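Local coordinates for fatty acid CoA ligase (Marinactinospora thermotolerans, PDB 6SQ8), which is an AMP-binding enzyme of the ANL clan that carries the family's C-terminal domain and holds adenosine monophosphate in a pocket, at residues L38-A41 with L42-G46; V231-A234 with I235-R239; P480-P483 with A484-D488. One frame throughout, in Å; residues are numbered along the deposited sequence.

Contact 1 (L38-A41 with L42-G46); sequences LAHA and LTEAG
H40 and E44, one turn apart near the C-terminal end of helix 28-44, meet on the open side of a helix that finishes in a Schellman motif. Both residues are exposed, and this is the solvent side of the contact. The imidazole is brought over the next turn by a first torsion that sets CG anti to the backbone N (chi1 -177°), and the glutamate chain, bent at chi2, lays its methylene on the ring: E44 CG sits 3.8 Å from the centroid of the H40 ring, over one face, a CH-pi contact. Beyond it, H40 NE2 and E44 OE1 are 3.1 Å apart, yet the angle is too poor for a hydrogen bond, and the ring and carboxylate planes stand 46° apart.

The packed side belongs to L38 and L42, both buried. L38 touches A65 and A69 of helix 61-72, while L42 lies on V70 of that helix and on L124 of strand 122-125, so the two leucines seat the helix against its neighbours in the N-terminal part of the chain. Between them, L42 N bonds L38 O at 3.0 Å, and L42 CG packs against that same carbonyl oxygen, L38 O, at 3.2 Å.

Regularity runs down toward the end. E44 N still reaches H40 O at 2.8 Å in a nearly straight bond, whereas A45 N to A41 O, 3.1 Å, is weak. G46 then takes a positive phi (87°), a conformation that favours glycine, and its N closes the helix on T43 O at 3.0 Å.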
loop_
_atom_site.group_PDB
_atom_site.type_symbol
_atom_site.label_atom_id
_atom_site.label_comp_id
_atom_site.label_asym_id
_atom_site.label_seq_id
_atom_site.Cartn_x
_atom_site.Cartn_y
_atom_site.Cartn_z
ATOM N N LEU A 38 18.744 18.122 8.970
ATOM C CA LEU A 38 18.070 17.159 9.815
ATOM C C LEU A 38 19.026 16.022 10.178
ATOM O O LEU A 38 18.975 15.506 11.295
ATOM C CB LEU A 38 16.859 16.610 9.059
ATOM C CG LEU A 38 15.713 17.581 8.834
ATOM C CD1 LEU A 38 14.664 16.964 7.954
ATOM C CD2 LEU A 38 15.078 17.950 10.143
ATOM N N ALA A 39 19.865 15.623 9.214
ATOM C CA ALA A 39 20.837 14.567 9.424
ATOM C C ALA A 39 21.778 14.959 10.572
ATOM O O ALA A 39 21.929 14.220 11.534
ATOM C CB ALA A 39 21.594 14.306 8.151
ATOM N N HIS A 40 22.374 16.145 10.453
ATOM C CA HIS A 40 23.280 16.681 11.475
ATOM C C HIS A 40 22.575 16.756 12.847
ATOM O O HIS A 40 23.094 16.274 13.847
ATOM C CB HIS A 40 23.832 18.036 11.017
ATOM C CG HIS A 40 24.826 18.609 11.970
ATOM N ND1 HIS A 40 24.472 19.433 13.035
ATOM C CD2 HIS A 40 26.171 18.500 11.998
ATOM C CE1 HIS A 40 25.562 19.796 13.680
ATOM N NE2 HIS A 40 26.610 19.223 13.076
ATOM N N ALA A 41 21.369 17.326 12.884
ATOM C CA ALA A 41 20.629 17.500 14.122
ATOM C C ALA A 41 20.373 16.158 14.829
ATOM O O ALA A 41 20.456 16.071 16.058
ATOM C CB ALA A 41 19.333 18.214 13.833
ATOM N N LEU A 42 20.026 15.121 14.053
ATOM C CA LEU A 42 19.700 13.776 14.596
ATOM C C LEU A 42 20.982 13.103 15.106
ATOM O O LEU A 42 20.959 12.425 16.136
ATOM C CB LEU A 42 19.055 12.918 13.498
ATOM C CG LEU A 42 17.631 13.273 13.091
ATOM C CD1 LEU A 42 17.310 12.682 11.731
ATOM C CD2 LEU A 42 16.638 12.770 14.114
ATOM N N THR A 43 22.072 13.269 14.340
ATOM C CA THR A 43 23.395 12.780 14.699
ATOM C C THR A 43 23.772 13.387 16.054
ATOM O O THR A 43 24.013 12.638 17.005
ATOM C CB THR A 43 24.416 13.078 13.586
ATOM O OG1 THR A 43 24.433 11.961 12.690
ATOM C CG2 THR A 43 25.825 13.356 14.068
ATOM N N GLU A 44 23.743 14.728 16.126
ATOM C CA GLU A 44 24.142 15.506 17.312
ATOM C C GLU A 44 23.299 15.137 18.530
ATOM O O GLU A 44 23.773 15.246 19.631
ATOM C CB GLU A 44 24.017 17.015 17.086
ATOM C CG GLU A 44 25.056 17.603 16.149
ATOM C CD GLU A 44 26.515 17.287 16.420
ATOM O OE1 GLU A 44 27.301 17.285 15.447
ATOM O OE2 GLU A 44 26.842 17.013 17.592
ATOM N N ALA A 45 22.053 14.715 18.331
ATOM C CA ALA A 45 21.145 14.420 19.436
ATOM C C ALA A 45 21.460 13.062 20.074
ATOM O O ALA A 45 20.771 12.649 21.016
ATOM C CB ALA A 45 19.716 14.473 18.949
ATOM N N GLY A 46 22.448 12.336 19.528
ATOM C CA GLY A 46 22.970 11.090 20.115
ATOM C C GLY A 46 22.215 9.820 19.718
ATOM O O GLY A 46 22.259 8.816 20.430
#

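Contact 2 (V231-A234 with I235-R239); sequences VLEA and IERER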
loop_
_atom_site.group_PDB
_atom_site.type_symbol
_atom_site.label_atom_id
_atom_site.label_comp_id
_atom_site.label_asym_id
_atom_site.label_seq_id
_atom_site.Cartn_x
_atom_site.Cartn_y
_atom_site.Cartn_z
ATOM N N VAL A 231 -7.685 16.415 -6.596
ATOM C CA VAL A 231 -6.792 15.581 -7.398
ATOM C C VAL A 231 -6.898 15.985 -8.869
ATOM O O VAL A 231 -5.900 16.152 -9.540
ATOM C CB VAL A 231 -7.096 14.088 -7.199
ATOM C CG1 VAL A 231 -6.419 13.233 -8.249
ATOM C CG2 VAL A 231 -6.700 13.635 -5.806
ATOM N N LEU A 232 -8.125 16.139 -9.344
ATOM C CA LEU A 232 -8.391 16.612 -10.705
ATOM C C LEU A 232 -7.678 17.943 -10.940
ATOM O O LEU A 232 -6.969 18.104 -11.935
ATOM C CB LEU A 232 -9.902 16.776 -10.897
ATOM C CG LEU A 232 -10.585 15.863 -11.906
ATOM C CD1 LEU A 232 -9.774 14.615 -12.221
ATOM C CD2 LEU A 232 -11.974 15.499 -11.420
ATOM N N GLU A 233 -7.876 18.884 -10.005
ATOM C CA GLU A 233 -7.335 20.232 -10.105
ATOM C C GLU A 233 -5.808 20.129 -10.128
ATOM O O GLU A 233 -5.157 20.719 -10.989
ATOM C CB GLU A 233 -7.869 21.092 -8.949
ATOM C CG GLU A 233 -7.966 22.572 -9.230
ATOM C CD GLU A 233 -6.641 23.319 -9.106
ATOM O OE1 GLU A 233 -5.943 23.135 -8.050
ATOM O OE2 GLU A 233 -6.290 24.085 -10.080
ATOM N N ALA A 234 -5.255 19.345 -9.199
ATOM C CA ALA A 234 -3.807 19.188 -9.042
ATOM C C ALA A 234 -3.198 18.607 -10.313
ATOM O O ALA A 234 -2.149 19.047 -10.734
ATOM C CB ALA A 234 -3.475 18.311 -7.852
ATOM N N ILE A 235 -3.855 17.608 -10.903
ATOM C CA ILE A 235 -3.311 16.960 -12.080
ATOM C C ILE A 235 -3.170 17.995 -13.197
ATOM O O ILE A 235 -2.153 18.043 -13.849
ATOM C CB ILE A 235 -4.155 15.744 -12.490
ATOM C CG1 ILE A 235 -4.042 14.629 -11.443
ATOM C CG2 ILE A 235 -3.767 15.253 -13.871
ATOM C CD1 ILE A 235 -5.033 13.499 -11.624
ATOM N N GLU A 236 -4.181 18.838 -13.381
ATOM C CA GLU A 236 -4.204 19.795 -14.480
ATOM C C GLU A 236 -3.212 20.939 -14.199
ATOM O O GLU A 236 -2.420 21.307 -15.057
ATOM C CB GLU A 236 -5.627 20.329 -14.677
ATOM C CG GLU A 236 -5.773 21.139 -15.964
ATOM C CD GLU A 236 -7.086 21.871 -16.143
ATOM O OE1 GLU A 236 -7.514 22.482 -15.164
ATOM O OE2 GLU A 236 -7.652 21.853 -17.246
ATOM N N ARG A 237 -3.283 21.492 -12.983
ATOM C CA ARG A 237 -2.503 22.666 -12.568
ATOM C C ARG A 237 -0.988 22.350 -12.548
ATOM O O ARG A 237 -0.196 23.142 -13.024
ATOM C CB ARG A 237 -3.022 23.162 -11.213
ATOM C CG ARG A 237 -2.442 24.500 -10.764
ATOM C CD ARG A 237 -2.837 24.963 -9.348
ATOM N NE ARG A 237 -3.348 23.922 -8.448
ATOM C CZ ARG A 237 -2.609 23.208 -7.591
ATOM N NH1 ARG A 237 -1.327 23.485 -7.416
ATOM N NH2 ARG A 237 -3.154 22.206 -6.920
ATOM N N GLU A 238 -0.586 21.199 -11.998
ATOM C CA GLU A 238 0.836 20.808 -11.879
ATOM C C GLU A 238 1.259 19.922 -13.069
ATOM O O GLU A 238 2.398 19.498 -13.144
ATOM C CB GLU A 238 1.100 20.036 -10.585
ATOM C CG GLU A 238 0.524 20.687 -9.344
ATOM C CD GLU A 238 1.264 21.901 -8.826
ATOM O OE1 GLU A 238 2.240 22.357 -9.464
ATOM O OE2 GLU A 238 0.906 22.345 -7.701
ATOM N N ARG A 239 0.342 19.653 -13.999
ATOM C CA ARG A 239 0.580 18.787 -15.132
ATOM C C ARG A 239 1.212 17.472 -14.653
ATOM O O ARG A 239 2.216 17.033 -15.206
ATOM C CB ARG A 239 1.467 19.493 -16.156
ATOM C CG ARG A 239 1.010 20.883 -16.558
ATOM C CD ARG A 239 0.390 20.898 -17.935
ATOM N NE ARG A 239 -1.024 20.567 -18.088
ATOM C CZ ARG A 239 -1.913 21.343 -18.712
ATOM N NH1 ARG A 239 -1.684 22.641 -18.812
ATOM N NH2 ARG A 239 -3.006 20.808 -19.228
#
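E233 and R237 meet carboxylate to guanidinium across one helical turn, their flat groups only 23° from coplanar. E233 OE1 lies at the guanidinium edge and takes R237 NE from its syn side, 2.7 Å away, the main bond of the salt bridge; R237 NH2 adds a weak one to the same oxygen at 3.1 Å. The glutamate gets there by bending at chi2 (-80°), which swings its carboxylate over toward the next turn, while the arginine chain turns at chi3. From the other end of the guanidinium, R237 NH1 pairs with E238 OE2 at 2.5 Å, so the cation lies between two carboxylates in a small network on the exposed face.

These residues occupy the last turns of helix 228-237, which a Schellman motif ends: R239 has a positive phi and is its C-prime residue, and R239 NH2 forms a salt bridge with D263.

The buried face is apolar. V231 CG1 and I235 CD1 touch at 3.7 Å, their chains crossing at a slant, and both residues pack on L197 of strand 195-198; V231 also meets L253 of helix 247-255. Beneath the side chains, R237 N bonds E233 O at 2.8 Å and E238 N bonds A234 O at 2.9 Å.

Contact 3 (P480-P483 with A484-D488); sequences PVTP and AGKPD. With AMP (adenosine monophosphate), chain G; EQ2 (1-ethanoyl-9~{H}-pyrido[3,4-b]indole-3-carboxylic acid), chain F.
T482 lays its side chain against the returning arm, K486 to D488, of a tight beta hairpin, its CG2 reaching D488 CB at 4.1 Å while OG1 faces into the turn. The hairpin is a type I turn, T482 to G485, followed by a G1 beta bulge. Two bonds establish it: G485 N to T482 O (2.9 Å) closes the turn, and T482 N to K486 O (2.8 Å) is the first bond between the two arms, with G485 at the positive phi that the bulge requires. With OG1 placed between the backbone N and the carbonyl carbon (chi1 72°), the hydroxyl also accepts weak bonds from A484 N and K486 N. Further along, V481 and P487 form a single bridge, and D488 N meets P480 O at 2.8 Å, almost straight at 173°. The side chains follow, P480 CB lying 4.2 Å from D488 CB.

From this frame the K486 side chain leads away into the ligand pocket, consistent with the motif lysine that the C-terminal domain of ANL enzymes supplies. K486 NZ bonds AMP O3P at 3.0 Å and, weakly, EQ2 O2 at 3.4 Å, so it touches both ligands. R410 and D380 are among the other residues bonded to AMP.

At the far end D488 is the N-cap of helix 489-494, OD1 receiving K491 N. Its other oxygen, D488 OD2, accepts a bond at 2.8 Å from a water that also donates to V481 O.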
loop_
_atom_site.group_PDB
_atom_site.type_symbol
_atom_site.label_atom_id
_atom_site.label_comp_id
_atom_site.label_asym_id
_atom_site.label_seq_id
_atom_site.Cartn_x
_atom_site.Cartn_y
_atom_site.Cartn_z
ATOM N N PRO A 480 -16.934 -2.078 5.546
ATOM C CA PRO A 480 -15.987 -1.569 6.533
ATOM C C PRO A 480 -14.551 -1.886 6.088
ATOM O O PRO A 480 -14.288 -2.961 5.541
ATOM C CB PRO A 480 -16.340 -2.326 7.825
ATOM C CG PRO A 480 -16.986 -3.586 7.328
ATOM C CD PRO A 480 -17.749 -3.174 6.081
ATOM N N VAL A 481 -13.646 -0.943 6.346
ATOM C CA VAL A 481 -12.264 -1.069 5.976
ATOM C C VAL A 481 -11.415 -1.076 7.251
ATOM O O VAL A 481 -11.778 -0.448 8.250
ATOM C CB VAL A 481 -11.833 0.053 5.013
ATOM C CG1 VAL A 481 -12.550 -0.079 3.685
ATOM C CG2 VAL A 481 -12.013 1.449 5.606
ATOM N N THR A 482 -10.278 -1.785 7.188
ATOM C CA THR A 482 -9.226 -1.746 8.209
ATOM C C THR A 482 -8.578 -0.365 8.163
ATOM O O THR A 482 -8.818 0.406 7.234
ATOM C CB THR A 482 -8.202 -2.872 7.998
ATOM O OG1 THR A 482 -7.419 -2.565 6.847
ATOM C CG2 THR A 482 -8.826 -4.244 7.845
ATOM N N PRO A 483 -7.756 0.020 9.165
ATOM C CA PRO A 483 -7.013 1.278 9.074
ATOM C C PRO A 483 -6.168 1.361 7.790
ATOM O O PRO A 483 -6.012 2.445 7.240
ATOM C CB PRO A 483 -6.126 1.294 10.326
ATOM C CG PRO A 483 -6.784 0.309 11.287
ATOM C CD PRO A 483 -7.528 -0.697 10.433
ATOM N N ALA A 484 -5.660 0.215 7.314
ATOM C CA ALA A 484 -4.824 0.152 6.097
ATOM C C ALA A 484 -5.661 0.326 4.816
ATOM O O ALA A 484 -5.093 0.452 3.727
ATOM C CB ALA A 484 -4.053 -1.146 6.066
ATOM N N GLY A 485 -6.999 0.299 4.938
ATOM C CA GLY A 485 -7.926 0.580 3.832
ATOM C C GLY A 485 -8.347 -0.674 3.076
ATOM O O GLY A 485 -8.801 -0.598 1.938
ATOM N N LYS A 486 -8.175 -1.842 3.707
ATOM C CA LYS A 486 -8.590 -3.111 3.129
ATOM C C LYS A 486 -9.958 -3.496 3.675
ATOM O O LYS A 486 -10.360 -3.039 4.737
ATOM C CB LYS A 486 -7.582 -4.212 3.440
ATOM C CG LYS A 486 -6.229 -3.980 2.795
ATOM C CD LYS A 486 -5.553 -5.240 2.412
ATOM C CE LYS A 486 -4.154 -4.988 1.886
ATOM N NZ LYS A 486 -3.494 -3.825 2.529
ATOM N N PRO A 487 -10.717 -4.356 2.965
ATOM C CA PRO A 487 -11.998 -4.838 3.459
ATOM C C PRO A 487 -11.851 -5.582 4.790
ATOM O O PRO A 487 -11.135 -6.564 4.867
ATOM C CB PRO A 487 -12.487 -5.812 2.376
ATOM C CG PRO A 487 -11.728 -5.404 1.148
ATOM C CD PRO A 487 -10.397 -4.898 1.644
ATOM N N ASP A 488 -12.571 -5.099 5.803
ATOM C CA ASP A 488 -12.526 -5.671 7.113
ATOM C C ASP A 488 -13.492 -6.852 7.143
ATOM O O ASP A 488 -14.620 -6.740 7.600
ATOM C CB ASP A 488 -12.873 -4.639 8.185
ATOM C CG ASP A 488 -12.690 -5.153 9.599
ATOM O OD1 ASP A 488 -12.553 -6.379 9.754
ATOM O OD2 ASP A 488 -12.698 -4.316 10.531
HETATM P P AMP G . -0.846 -6.172 3.750
HETATM O O1P AMP G . 0.471 -5.629 3.275
HETATM O O2P AMP G . -0.759 -7.533 4.456
HETATM O O3P AMP G . -1.616 -5.115 4.510
HETATM O "O5'" AMP G . -1.675 -6.391 2.351
HETATM C "C5'" AMP G . -1.450 -7.424 1.372
HETATM C "C4'" AMP G . -2.750 -7.979 0.797
HETATM O "O4'" AMP G . -3.570 -6.982 0.206
HETATM C "C3'" AMP G . -2.495 -8.946 -0.325
HETATM O "O3'" AMP G . -2.425 -10.204 0.284
HETATM C "C2'" AMP G . -3.656 -8.818 -1.309
HETATM O "O2'" AMP G . -4.749 -9.756 -1.175
HETATM C "C1'" AMP G . -4.160 -7.412 -1.032
HETATM N N9 AMP G . -3.773 -6.538 -2.171
HETATM C C8 AMP G . -2.813 -5.584 -2.203
HETATM N N7 AMP G . -2.761 -5.004 -3.433
HETATM C C5 AMP G . -3.699 -5.603 -4.201
HETATM C C6 AMP G . -4.178 -5.489 -5.600
HETATM N N6 AMP G . -3.653 -4.594 -6.444
HETATM N N1 AMP G . -5.175 -6.308 -5.987
HETATM C C2 AMP G . -5.723 -7.219 -5.135
HETATM N N3 AMP G . -5.341 -7.393 -3.850
HETATM C C4 AMP G . -4.358 -6.617 -3.351
HETATM C C1 EQ2 F . 2.386 -1.901 -4.864
HETATM C C2 EQ2 F . 1.354 -2.024 -3.798
HETATM O O1 EQ2 F . 0.185 -1.834 -4.080
HETATM C C3 EQ2 F . 1.770 -2.322 -2.382
HETATM N N1 EQ2 F . 0.812 -2.759 -1.555
HETATM C C4 EQ2 F . 1.101 -3.023 -0.271
HETATM C C5 EQ2 F . -0.036 -3.471 0.622
HETATM O O2 EQ2 F . -1.163 -3.633 0.107
HETATM O O3 EQ2 F . 0.245 -3.601 1.826
HETATM C C6 EQ2 F . 2.374 -2.855 0.258
HETATM C C7 EQ2 F . 3.387 -2.408 -0.571
HETATM C C8 EQ2 F . 4.789 -2.139 -0.397
HETATM C C9 EQ2 F . 5.679 -2.213 0.672
HETATM C C10 EQ2 F . 6.998 -1.872 0.467
HETATM C C11 EQ2 F . 7.447 -1.455 -0.783
HETATM C C12 EQ2 F . 6.601 -1.382 -1.864
HETATM C C13 EQ2 F . 5.268 -1.725 -1.654
HETATM N N2 EQ2 F . 4.220 -1.729 -2.555
HETATM C C14 EQ2 F . 3.083 -2.138 -1.919
HETATM O O HOH W 1 -13.876 -1.778 10.284
#

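Contacts 1 and 2 are the same kind of element, the last turns of a helix closed by a Schellman motif, each partly buried: apolar side chains face the fold, and an i to i+4 polar pair lies outside. Their pairs differ, since contact 1 has a CH-pi contact without a side-chain hydrogen bond, whereas contact 2 has a real salt bridge. Contact 3 is a surface hairpin without helix or strand, held mainly by backbone bonds, and the one that carries a ligand-pocket residue. It lies toward the C-terminal end of the chain, the others in the AMP-binding part that precedes it. None touches another; contacts 2 and 3 come nearest, about 16 Å between nearest atoms.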